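PDB 6XFR: Lactamase_B domain-containing protein from Pontibacter korlensis, which probably hydrolyses beta-lactam antibiotics to substituted beta-amino acids as a zinc-dependent class B1 metallo-beta-lactamase. Local coordinates for residues 128-133 against 150-155; 47-52 against 72-77; 96-101 against 117-122; 15-20 against 36-41. All blocks are in the same frame, centred on the assembly; numbering follows the deposited sequence.

Contact 1: 128-133 against 150-155. With ZN (zinc ion), chain T.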
loop_
_atom_site.group_PDB
_atom_site.type_symbol
_atom_site.label_atom_id
_atom_site.label_comp_id
_atom_site.label_asym_id
_atom_site.label_seq_id
_atom_site.Cartn_x
_atom_site.Cartn_y
_atom_site.Cartn_z
ATOM N N GLY B 128 24.203 6.406 4.535
ATOM C CA GLY B 128 24.352 5.200 3.723
ATOM C C GLY B 128 23.811 5.297 2.316
ATOM O O GLY B 128 23.236 4.326 1.806
ATOM N N GLY B 129 24.011 6.438 1.661
ATOM C CA GLY B 129 23.478 6.675 0.341
ATOM C C GLY B 129 22.029 7.104 0.312
ATOM O O GLY B 129 21.507 7.426 -0.762
ATOM N N GLN B 130 21.355 7.108 1.447
ATOM C CA GLN B 130 19.935 7.378 1.514
ATOM C C GLN B 130 19.723 8.793 2.040
ATOM O O GLN B 130 20.258 9.144 3.095
ATOM C CB GLN B 130 19.268 6.362 2.432
ATOM C CG GLN B 130 17.791 6.631 2.630
ATOM C CD GLN B 130 16.944 6.178 1.457
ATOM O OE1 GLN B 130 17.031 5.040 1.007
ATOM N NE2 GLN B 130 16.116 7.062 0.969
ATOM N N GLN B 131 18.948 9.603 1.325
ATOM C CA GLN B 131 18.679 10.947 1.790
ATOM C C GLN B 131 17.257 11.079 2.312
ATOM O O GLN B 131 16.333 10.468 1.798
ATOM C CB GLN B 131 19.005 11.998 0.721
ATOM C CG GLN B 131 18.400 11.901 -0.618
ATOM C CD GLN B 131 18.593 13.214 -1.400
ATOM O OE1 GLN B 131 19.170 14.189 -0.861
ATOM N NE2 GLN B 131 18.066 13.266 -2.653
ATOM N N LEU B 132 17.111 11.824 3.388
ATOM C CA LEU B 132 15.852 12.035 4.080
ATOM C C LEU B 132 15.688 13.524 4.330
ATOM O O LEU B 132 16.659 14.232 4.620
ATOM C CB LEU B 132 15.813 11.285 5.419
ATOM C CG LEU B 132 15.989 9.757 5.469
ATOM C CD1 LEU B 132 17.470 9.346 5.488
ATOM C CD2 LEU B 132 15.236 9.141 6.657
ATOM N N GLU B 133 14.455 13.983 4.234
ATOM C CA GLU B 133 14.089 15.357 4.524
ATOM C C GLU B 133 13.085 15.325 5.653
ATOM O O GLU B 133 12.219 14.450 5.690
ATOM C CB GLU B 133 13.492 16.033 3.306
ATOM C CG GLU B 133 14.472 16.042 2.150
ATOM C CD GLU B 133 13.898 16.603 0.848
ATOM O OE1 GLU B 133 12.675 16.879 0.787
ATOM O OE2 GLU B 133 14.687 16.780 -0.113
ATOM N N LEU B 150 11.262 10.925 1.499
ATOM C CA LEU B 150 12.359 10.298 0.779
ATOM C C LEU B 150 12.270 10.789 -0.665
ATOM O O LEU B 150 11.390 10.327 -1.413
ATOM C CB LEU B 150 12.259 8.768 0.848
ATOM C CG LEU B 150 11.863 8.093 2.177
ATOM C CD1 LEU B 150 12.093 6.592 2.194
ATOM C CD2 LEU B 150 12.625 8.716 3.323
ATOM N N PRO B 151 13.090 11.769 -1.085
ATOM C CA PRO B 151 13.006 12.260 -2.474
ATOM C C PRO B 151 13.459 11.251 -3.539
ATOM O O PRO B 151 13.074 11.403 -4.709
ATOM C CB PRO B 151 13.909 13.511 -2.463
ATOM C CG PRO B 151 14.796 13.368 -1.266
ATOM C CD PRO B 151 13.981 12.620 -0.265
ATOM N N GLN B 152 14.289 10.259 -3.193
ATOM C CA GLN B 152 14.693 9.272 -4.191
ATOM C C GLN B 152 13.558 8.274 -4.459
ATOM O O GLN B 152 13.166 8.066 -5.606
ATOM C CB GLN B 152 15.987 8.559 -3.749
ATOM C CG GLN B 152 17.190 9.523 -3.474
ATOM C CD GLN B 152 18.287 8.984 -2.484
ATOM O OE1 GLN B 152 17.999 8.587 -1.347
ATOM N NE2 GLN B 152 19.553 9.027 -2.925
ATOM N N GLN B 153 12.968 7.707 -3.416
ATOM C CA GLN B 153 11.846 6.806 -3.614
ATOM C C GLN B 153 10.520 7.547 -3.793
ATOM O O GLN B 153 9.521 6.914 -4.158
ATOM C CB GLN B 153 11.749 5.829 -2.429
ATOM C CG GLN B 153 12.919 4.883 -2.277
ATOM C CD GLN B 153 14.026 5.432 -1.358
ATOM O OE1 GLN B 153 14.192 6.644 -1.225
ATOM N NE2 GLN B 153 14.792 4.530 -0.732
ATOM N N LYS B 154 10.519 8.872 -3.610
ATOM C CA LYS B 154 9.321 9.726 -3.627
ATOM C C LYS B 154 8.218 9.187 -2.709
ATOM O O LYS B 154 7.048 9.073 -3.085
ATOM C CB LYS B 154 8.811 9.921 -5.057
ATOM C CG LYS B 154 9.891 10.367 -6.025
ATOM C CD LYS B 154 9.411 11.508 -6.890
ATOM C CE LYS B 154 10.550 12.107 -7.659
ATOM N NZ LYS B 154 10.515 11.555 -9.046
ATOM N N ILE B 155 8.598 8.916 -1.468
ATOM C CA ILE B 155 7.711 8.401 -0.440
ATOM C C ILE B 155 7.549 9.476 0.634
ATOM O O ILE B 155 8.543 9.949 1.203
ATOM C CB ILE B 155 8.281 7.113 0.170
ATOM C CG1 ILE B 155 8.313 5.986 -0.869
ATOM C CG2 ILE B 155 7.474 6.707 1.415
ATOM C CD1 ILE B 155 8.607 4.589 -0.287
HETATM ZN ZN ZN T . 15.165 9.995 -0.418
#
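Gln131, Pro151 and Gln152 line an accessory zinc site, away from the active-site metals, where strand 130-135 meets the turn between strands 147-150 and 155-159. The turn closes through paired backbone bonds of Leu150 and Ile155, with a G1 beta bulge at Lys154 and Ile155. Gln131 O binds the zinc ion at 2.5 Å. Three side-chain amides tie the strand to the turn. Gln130 and Gln153 meet tip to tip, their amide planes 20° apart, in a reciprocal pair: Gln153 NE2 donates to Gln130 OE1 at 2.9 Å, and Gln130 NE2 returns a bond to Gln153 OE1 at 2.9 Å. Both donors lie in the acceptor's carbonyl plane, on a lone pair, and both bonds are nearly straight. Gln130 gets there with CG anti to its backbone N (chi1 176°) and a bend at chi2. The Gln152 amide, turned 82° from that of Gln130, binds backbone instead: OE1 takes the N-H of Gln131 at 3.0 Å, which arrives from above the carbonyl plane, and NE2 gives a weak bond to Gly129 O. Beside these, Pro151 CG lies 3.6 Å from Gln131 NE2 and 3.6 Å from Glu133 OE2. Leu132 CG also touches Leu150 CD2, the two side chains lying alongside each other. The closed amide pair satisfies two buried polar groups of Gln130 at once, and Gln152 grips Gly129 and Gln131 together, which holds the strand against the turn and would help keep Gln131 O directed at the metal.

Contact 2: 47-52 against 72-77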
loop_
_atom_site.group_PDB
_atom_site.type_symbol
_atom_site.label_atom_id
_atom_site.label_comp_id
_atom_site.label_asym_id
_atom_site.label_seq_id
_atom_site.Cartn_x
_atom_site.Cartn_y
_atom_site.Cartn_z
ATOM N N ILE B 47 11.803 5.699 11.539
ATOM C CA ILE B 47 10.864 6.812 11.556
ATOM C C ILE B 47 9.676 6.347 12.382
ATOM O O ILE B 47 8.880 5.514 11.923
ATOM C CB ILE B 47 10.458 7.267 10.147
ATOM C CG1 ILE B 47 11.704 7.562 9.309
ATOM C CG2 ILE B 47 9.563 8.506 10.228
ATOM C CD1 ILE B 47 12.581 8.575 9.899
ATOM N N ASP B 48 9.563 6.907 13.593
ATOM C CA ASP B 48 8.618 6.479 14.618
ATOM C C ASP B 48 9.094 5.238 15.360
ATOM O O ASP B 48 9.729 4.348 14.779
ATOM C CB ASP B 48 7.237 6.198 14.039
ATOM C CG ASP B 48 6.449 7.456 13.821
ATOM O OD1 ASP B 48 5.319 7.352 13.295
ATOM O OD2 ASP B 48 6.973 8.550 14.162
ATOM N N THR B 49 8.798 5.195 16.656
ATOM C CA THR B 49 8.977 4.010 17.463
ATOM C C THR B 49 7.719 3.165 17.344
ATOM O O THR B 49 6.712 3.591 16.783
ATOM C CB THR B 49 9.232 4.409 18.918
ATOM O OG1 THR B 49 8.105 5.174 19.387
ATOM C CG2 THR B 49 10.503 5.243 19.045
ATOM N N GLY B 50 7.741 1.979 17.919
ATOM C CA GLY B 50 6.510 1.246 18.076
ATOM C C GLY B 50 5.536 2.019 18.947
ATOM O O GLY B 50 5.828 3.049 19.545
ATOM N N TRP B 51 4.332 1.491 19.014
ATOM C CA TRP B 51 3.299 2.077 19.845
ATOM C C TRP B 51 3.531 1.595 21.276
ATOM O O TRP B 51 2.768 0.817 21.848
ATOM C CB TRP B 51 1.944 1.666 19.299
ATOM C CG TRP B 51 0.880 2.481 19.757
ATOM C CD1 TRP B 51 0.942 3.403 20.737
ATOM C CD2 TRP B 51 -0.463 2.474 19.277
ATOM N NE1 TRP B 51 -0.286 3.985 20.908
ATOM C CE2 TRP B 51 -1.168 3.435 20.017
ATOM C CE3 TRP B 51 -1.133 1.755 18.287
ATOM C CZ2 TRP B 51 -2.516 3.692 19.812
ATOM C CZ3 TRP B 51 -2.473 2.005 18.081
ATOM C CH2 TRP B 51 -3.151 2.964 18.841
ATOM N N GLY B 52 4.653 2.020 21.832
ATOM C CA GLY B 52 5.042 1.654 23.178
ATOM C C GLY B 52 6.237 0.716 23.180
ATOM O O GLY B 52 6.747 0.291 22.142
ATOM N N LYS B 72 20.782 3.424 13.256
ATOM C CA LYS B 72 21.662 4.555 13.497
ATOM C C LYS B 72 20.941 5.669 14.234
ATOM O O LYS B 72 21.558 6.388 15.031
ATOM C CB LYS B 72 22.230 5.088 12.172
ATOM C CG LYS B 72 23.160 4.115 11.444
ATOM C CD LYS B 72 23.911 3.250 12.436
ATOM C CE LYS B 72 25.379 3.275 12.128
ATOM N NZ LYS B 72 26.160 3.084 13.385
ATOM N N VAL B 73 19.638 5.817 14.001
ATOM C CA VAL B 73 18.917 6.980 14.499
ATOM C C VAL B 73 17.423 6.695 14.426
ATOM O O VAL B 73 16.952 5.936 13.573
ATOM C CB VAL B 73 19.299 8.243 13.686
ATOM C CG1 VAL B 73 18.563 8.214 12.335
ATOM C CG2 VAL B 73 18.949 9.504 14.449
ATOM N N CYS B 74 16.674 7.349 15.285
ATOM C CA CYS B 74 15.234 7.209 15.284
ATOM C C CYS B 74 14.627 8.600 15.345
ATOM O O CYS B 74 15.050 9.446 16.141
ATOM C CB CYS B 74 14.806 6.361 16.487
ATOM S SG CYS B 74 13.065 6.429 16.956
ATOM N N VAL B 75 13.596 8.820 14.541
ATOM C CA VAL B 75 13.091 10.178 14.378
ATOM C C VAL B 75 11.596 10.125 14.638
ATOM O O VAL B 75 10.837 9.784 13.717
ATOM C CB VAL B 75 13.380 10.723 12.971
ATOM C CG1 VAL B 75 12.760 12.130 12.792
ATOM C CG2 VAL B 75 14.868 10.686 12.648
ATOM N N PRO B 76 11.129 10.424 15.857
ATOM C CA PRO B 76 9.684 10.529 16.086
ATOM C C PRO B 76 9.139 11.740 15.370
ATOM O O PRO B 76 9.851 12.722 15.158
ATOM C CB PRO B 76 9.559 10.678 17.604
ATOM C CG PRO B 76 10.816 10.076 18.134
ATOM C CD PRO B 76 11.883 10.417 17.117
ATOM N N THR B 77 7.886 11.630 14.928
ATOM C CA THR B 77 7.242 12.700 14.176
ATOM C C THR B 77 6.380 13.631 15.033
ATOM O O THR B 77 5.912 14.655 14.525
ATOM C CB THR B 77 6.405 12.107 13.045
ATOM O OG1 THR B 77 5.320 11.336 13.589
ATOM C CG2 THR B 77 7.279 11.253 12.136
#
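Asp48 and Thr77 cross at about a right angle, the carboxylate of one lying against the branched end of the other. Asp48 OD2 does the touching: it accepts a weak bond from Thr77 OG1 at 3.3 Å and a second weak one from Thr77 N, also at 3.3 Å. CG of Asp48 stands beside its backbone N, anti to the carbonyl carbon (chi1 -80°), and OD2 is the oxygen that meets Thr77. The other oxygen, OD1, forms a salt bridge with Lys83; with the weak donors on OD2 this is consistent with a negatively charged Asp48. A backbone bond pins the same residue, Asp48 N to Val75 O at 3.1 Å, its donor above the carbonyl plane.

Before Asp48 in the chain, Ile47 lies side by side with Val75, pointing the same way, with Ile47 CD1 3.8 Å from Val75 CB. Ile47 CG2 turns to Thr77 instead, its side chain at about a right angle to that of Thr77, and comes 4.1 Å from Thr77 CG2. After Asp48, the methyl Thr49 CG2 rests 3.5 Å from Cys74 SG, while Thr49 OG1 bonds to Gly50 O.

The contact is fully buried and belongs to a beta-alpha-beta crossover: strand 43-47 leads through Asp48 to Gly52, the N-cap of helix 53-67, and returns on the parallel strand 71-75. Beyond Thr77 the chain continues directly to the zinc ligand His78. Lys83, on helix 81-84, also touches Thr77, and Phe157 of strand 155-159 packs on Ile47, Asp48 and Thr77.

Contact 3: 96-101 against 117-122; sequences PVVTSE and VTFATD
Val98, Thr99 and Ser100 pair in parallel with Val117, Thr118 and Phe119, forming the strand pair of a beta-alpha-beta unit whose helix, 101-109, connects them; the backbone of Val98 also bonds Cys74. The backbone bonds alternate: Thr99 N to Val117 O at 3.2 Å, Phe119 N to Thr99 O at 2.9 Å, and Glu101 N to Phe119 O at 3.0 Å, the last donor 43° above the carbonyl plane. A weak bond from Val117 N to Val97 O precedes them. CA-H contacts add to the same carbonyls: Thr99 O also meets Thr118 CA at 3.1 Å, and Val117 O meets Val98 CA.

In side-chain packing, Val98 and Val117 lie side by side on one face, Val98 CG2 4.1 Å from Val117 CB. On the other face Thr99 and Thr118 approach at a slant, Thr99 OG1 near Thr118 CG2; Ala104 of helix 101-109 lies over both threonines.

Polar side chains gather at the helix start. Ser100 is its N-cap, with OG bonded to Thr103 OG1. Thr99 OG1, set between its backbone N and carbonyl carbon (chi1 76°), donates to Ser100 O at 2.9 Å. Glu101 OE2 makes van der Waals contact with Ala120 CB at 3.4 Å.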
loop_
_atom_site.group_PDB
_atom_site.type_symbol
_atom_site.label_atom_id
_atom_site.label_comp_id
_atom_site.label_asym_id
_atom_site.label_seq_id
_atom_site.Cartn_x
_atom_site.Cartn_y
_atom_site.Cartn_z
ATOM N N PRO B 96 20.471 6.939 19.097
ATOM C CA PRO B 96 20.037 8.335 19.302
ATOM C C PRO B 96 18.638 8.614 18.751
ATOM O O PRO B 96 18.349 8.395 17.571
ATOM C CB PRO B 96 21.108 9.164 18.576
ATOM C CG PRO B 96 21.814 8.240 17.703
ATOM C CD PRO B 96 21.669 6.836 18.247
ATOM N N VAL B 97 17.782 9.156 19.618
ATOM C CA VAL B 97 16.466 9.663 19.247
ATOM C C VAL B 97 16.594 11.154 19.007
ATOM O O VAL B 97 17.218 11.870 19.800
ATOM C CB VAL B 97 15.414 9.400 20.338
ATOM C CG1 VAL B 97 14.084 9.911 19.864
ATOM C CG2 VAL B 97 15.358 7.923 20.718
ATOM N N VAL B 98 15.989 11.630 17.929
ATOM C CA VAL B 98 16.175 12.999 17.470
ATOM C C VAL B 98 14.830 13.566 17.070
ATOM O O VAL B 98 14.103 12.944 16.285
ATOM C CB VAL B 98 17.157 13.038 16.277
ATOM C CG1 VAL B 98 17.272 14.437 15.708
ATOM C CG2 VAL B 98 18.535 12.518 16.712
ATOM N N THR B 99 14.516 14.772 17.556
ATOM C CA THR B 99 13.201 15.350 17.315
ATOM C C THR B 99 13.351 16.838 16.999
ATOM O O THR B 99 14.442 17.406 17.040
ATOM C CB THR B 99 12.248 15.087 18.509
ATOM O OG1 THR B 99 12.565 15.946 19.598
ATOM C CG2 THR B 99 12.349 13.657 19.014
ATOM N N SER B 100 12.246 17.471 16.643
ATOM C CA SER B 100 12.221 18.921 16.588
ATOM C C SER B 100 12.318 19.495 18.001
ATOM O O SER B 100 12.113 18.794 18.998
ATOM C CB SER B 100 10.952 19.416 15.884
ATOM O OG SER B 100 9.798 19.233 16.685
ATOM N N GLU B 101 12.680 20.782 18.078
ATOM C CA GLU B 101 12.777 21.453 19.371
ATOM C C GLU B 101 11.446 21.414 20.098
ATOM O O GLU B 101 11.386 21.061 21.277
ATOM C CB GLU B 101 13.218 22.910 19.198
ATOM C CG GLU B 101 14.520 23.248 19.831
ATOM C CD GLU B 101 14.819 24.760 19.820
ATOM O OE1 GLU B 101 14.008 25.548 20.373
ATOM O OE2 GLU B 101 15.878 25.165 19.278
ATOM N N VAL B 117 19.001 14.633 20.744
ATOM C CA VAL B 117 19.341 15.833 19.990
ATOM C C VAL B 117 18.039 16.423 19.500
ATOM O O VAL B 117 17.089 15.698 19.210
ATOM C CB VAL B 117 20.293 15.583 18.804
ATOM C CG1 VAL B 117 20.605 16.890 18.098
ATOM C CG2 VAL B 117 21.555 14.952 19.303
ATOM N N THR B 118 17.992 17.744 19.415
ATOM C CA THR B 118 16.865 18.404 18.781
ATOM C C THR B 118 17.363 19.266 17.629
ATOM O O THR B 118 18.524 19.681 17.595
ATOM C CB THR B 118 16.059 19.251 19.767
ATOM O OG1 THR B 118 16.944 20.080 20.512
ATOM C CG2 THR B 118 15.279 18.370 20.711
ATOM N N PHE B 119 16.476 19.487 16.667
ATOM C CA PHE B 119 16.732 20.368 15.547
ATOM C C PHE B 119 15.655 21.441 15.524
ATOM O O PHE B 119 14.471 21.143 15.719
ATOM C CB PHE B 119 16.753 19.572 14.257
ATOM C CG PHE B 119 17.960 18.713 14.129
ATOM C CD1 PHE B 119 18.028 17.494 14.795
ATOM C CD2 PHE B 119 19.053 19.143 13.396
ATOM C CE1 PHE B 119 19.166 16.697 14.710
ATOM C CE2 PHE B 119 20.195 18.372 13.306
ATOM C CZ PHE B 119 20.254 17.144 13.964
ATOM N N ALA B 120 16.071 22.690 15.304
ATOM C CA ALA B 120 15.148 23.803 15.161
ATOM C C ALA B 120 14.877 24.187 13.712
ATOM O O ALA B 120 14.086 25.101 13.471
ATOM C CB ALA B 120 15.690 25.020 15.899
ATOM N N THR B 121 15.535 23.535 12.753
ATOM C CA THR B 121 15.455 23.857 11.332
ATOM C C THR B 121 14.943 22.667 10.517
ATOM O O THR B 121 15.163 21.508 10.884
ATOM C CB THR B 121 16.834 24.339 10.790
ATOM O OG1 THR B 121 17.901 23.494 11.262
ATOM C CG2 THR B 121 17.087 25.762 11.196
ATOM N N ASP B 122 14.234 22.955 9.415
ATOM C CA ASP B 122 13.999 21.926 8.396
ATOM C C ASP B 122 15.326 21.382 7.884
ATOM O O ASP B 122 16.228 22.153 7.525
ATOM C CB ASP B 122 13.190 22.494 7.231
ATOM C CG ASP B 122 11.760 22.869 7.627
ATOM O OD1 ASP B 122 11.268 22.330 8.638
ATOM O OD2 ASP B 122 11.118 23.689 6.927
#

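Contact 4: 15-20 against 36-41; sequences SKVWIH and LIVSTK
Trp18 and Ile37 are a hydrogen-bonded antiparallel pair in the hairpin of strands 17-25 and 30-40. Trp18 N gives a nearly straight bond to Ile37 O at 2.8 Å, and Ile37 N returns one to Trp18 O; Ser39 N to Lys16 O continues the pairing.

The Trp18 side chain runs beside the partner strand. CB lies 4.1 Å from Ile37 CB. CG stands anti to the carbonyl carbon (chi1 -71°); the indole, turned by chi2 of -103°, presents its benzo edge to that strand: CE3 passes 3.9 Å from Ile37 O, which sits in the ring plane, CZ3 reaches Ser39 CB at 3.5 Å, and CH2 grazes the same CB. Ser39 OG bonds to Gln69. On this face His20 brings CD2 edge-on to Ile37 CG1, while its NE2 makes weak bonds to the carbonyls of Ile47 and Asp48.

The other face carries Val17, Ile19, Leu36 and Val38. Leu36 CD2 lies 3.6 Å from Ile19 CG1 and 3.9 Å from Val17 CG1.

Helix 53-67 covers the Trp18 face, with Trp62 edge-to-face on the indole and Leu59 on Ile37 and His20; strand 8-14 flanks strand 17-25, and strand 43-47 lies beyond strand 30-40.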
loop_
_atom_site.group_PDB
_atom_site.type_symbol
_atom_site.label_atom_id
_atom_site.label_comp_id
_atom_site.label_asym_id
_atom_site.label_seq_id
_atom_site.Cartn_x
_atom_site.Cartn_y
_atom_site.Cartn_z
ATOM N N SER B 15 12.479 -1.255 -2.300
ATOM C CA SER B 15 13.547 -2.216 -2.065
ATOM C C SER B 15 14.282 -1.969 -0.745
ATOM O O SER B 15 14.821 -2.922 -0.181
ATOM C CB SER B 15 14.505 -2.272 -3.264
ATOM O OG SER B 15 15.543 -1.332 -3.189
ATOM N N LYS B 16 14.252 -0.740 -0.196
ATOM C CA LYS B 16 14.926 -0.412 1.064
ATOM C C LYS B 16 14.006 0.217 2.120
ATOM O O LYS B 16 14.506 0.762 3.116
ATOM C CB LYS B 16 16.097 0.550 0.807
ATOM C CG LYS B 16 17.238 0.003 -0.034
ATOM C CD LYS B 16 17.824 -1.238 0.571
ATOM C CE LYS B 16 19.060 -1.662 -0.196
ATOM N NZ LYS B 16 19.195 -3.149 -0.145
ATOM N N VAL B 17 12.683 0.165 1.942
ATOM C CA VAL B 17 11.721 0.822 2.832
ATOM C C VAL B 17 10.703 -0.209 3.309
ATOM O O VAL B 17 10.161 -0.984 2.507
ATOM C CB VAL B 17 10.992 1.998 2.153
ATOM C CG1 VAL B 17 10.026 2.707 3.138
ATOM C CG2 VAL B 17 11.982 2.955 1.491
ATOM N N TRP B 18 10.483 -0.239 4.614
ATOM C CA TRP B 18 9.461 -1.041 5.255
ATOM C C TRP B 18 8.494 -0.145 6.012
ATOM O O TRP B 18 8.827 0.970 6.401
ATOM C CB TRP B 18 10.068 -2.036 6.236
ATOM C CG TRP B 18 10.831 -3.187 5.624
ATOM C CD1 TRP B 18 10.392 -4.482 5.477
ATOM C CD2 TRP B 18 12.189 -3.175 5.145
ATOM N NE1 TRP B 18 11.384 -5.264 4.927
ATOM C CE2 TRP B 18 12.497 -4.490 4.716
ATOM C CE3 TRP B 18 13.169 -2.181 5.023
ATOM C CZ2 TRP B 18 13.741 -4.828 4.159
ATOM C CZ3 TRP B 18 14.413 -2.533 4.473
ATOM C CH2 TRP B 18 14.675 -3.844 4.045
ATOM N N ILE B 19 7.293 -0.659 6.257
ATOM C CA ILE B 19 6.355 -0.038 7.175
ATOM C C ILE B 19 6.198 -0.986 8.343
ATOM O O ILE B 19 5.874 -2.160 8.140
ATOM C CB ILE B 19 4.996 0.251 6.526
ATOM C CG1 ILE B 19 5.130 1.394 5.507
ATOM C CG2 ILE B 19 3.980 0.626 7.586
ATOM C CD1 ILE B 19 4.023 1.410 4.474
ATOM N N HIS B 20 6.482 -0.498 9.554
ATOM C CA HIS B 20 6.177 -1.246 10.758
ATOM C C HIS B 20 4.817 -0.797 11.263
ATOM O O HIS B 20 4.466 0.390 11.153
ATOM C CB HIS B 20 7.269 -1.084 11.837
ATOM C CG HIS B 20 7.503 0.324 12.322
ATOM N ND1 HIS B 20 6.758 0.901 13.333
ATOM C CD2 HIS B 20 8.447 1.241 11.981
ATOM C CE1 HIS B 20 7.202 2.128 13.556
ATOM N NE2 HIS B 20 8.226 2.361 12.753
ATOM N N LEU B 36 8.074 3.926 9.583
ATOM C CA LEU B 36 8.957 3.451 8.521
ATOM C C LEU B 36 10.246 2.895 9.104
ATOM O O LEU B 36 10.740 3.353 10.145
ATOM C CB LEU B 36 9.344 4.558 7.552
ATOM C CG LEU B 36 8.326 5.122 6.587
ATOM C CD1 LEU B 36 9.052 6.031 5.570
ATOM C CD2 LEU B 36 7.608 3.981 5.906
ATOM N N ILE B 37 10.790 1.907 8.400
ATOM C CA ILE B 37 12.188 1.506 8.525
ATOM C C ILE B 37 12.817 1.718 7.163
ATOM O O ILE B 37 12.207 1.387 6.144
ATOM C CB ILE B 37 12.349 0.042 8.965
ATOM C CG1 ILE B 37 11.256 -0.357 9.953
ATOM C CG2 ILE B 37 13.761 -0.196 9.499
ATOM C CD1 ILE B 37 11.259 -1.809 10.276
ATOM N N VAL B 38 13.984 2.341 7.143
ATOM C CA VAL B 38 14.764 2.528 5.926
ATOM C C VAL B 38 16.141 1.906 6.103
ATOM O O VAL B 38 16.861 2.215 7.063
ATOM C CB VAL B 38 14.830 4.008 5.527
ATOM C CG1 VAL B 38 15.574 4.149 4.211
ATOM C CG2 VAL B 38 13.402 4.497 5.352
ATOM N N SER B 39 16.495 1.028 5.169
ATOM C CA SER B 39 17.784 0.354 5.172
ATOM C C SER B 39 18.754 1.127 4.293
ATOM O O SER B 39 18.384 1.576 3.207
ATOM C CB SER B 39 17.646 -1.092 4.685
ATOM O OG SER B 39 18.839 -1.817 4.950
ATOM N N THR B 40 19.970 1.338 4.788
ATOM C CA THR B 40 20.996 2.059 4.039
ATOM C C THR B 40 22.248 1.208 4.047
ATOM O O THR B 40 22.302 0.155 4.691
ATOM C CB THR B 40 21.294 3.482 4.585
ATOM O OG1 THR B 40 22.219 3.413 5.666
ATOM C CG2 THR B 40 20.030 4.173 5.083
ATOM N N LYS B 41 23.238 1.644 3.279
ATOM C CA LYS B 41 24.471 0.892 3.250
ATOM C C LYS B 41 25.200 0.975 4.568
ATOM O O LYS B 41 26.113 0.184 4.785
ATOM C CB LYS B 41 25.395 1.424 2.150
ATOM C CG LYS B 41 24.873 1.149 0.739
ATOM C CD LYS B 41 25.661 1.880 -0.351
ATOM C CE LYS B 41 24.725 2.719 -1.215
ATOM N NZ LYS B 41 23.497 1.941 -1.588
#

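Along the chain the contacts close in the order 4, 2, 3, 1, without overlap. Contacts 4 and 2 share the first five-stranded sheet, their centres about 13 Å apart, linked by Ile47 N to Leu36 O. Contact 3 extends from contact 2, about 12 Å between centres, where the backbone of Cys74 probably hydrogen-bonds to that of Pro96 and Val98. Contact 1 lies in the second sheet, its centre about 10 Å from that of contact 4, and meets it through Gly128 and Lys41 and through Gln130 on Val38; Leu132 also touches Ile47. The two sheets of the alpha-beta/beta-alpha metallo-beta-lactamase sandwich are thus joined at several points, with contact 2 leading into the zinc ligands after Thr77.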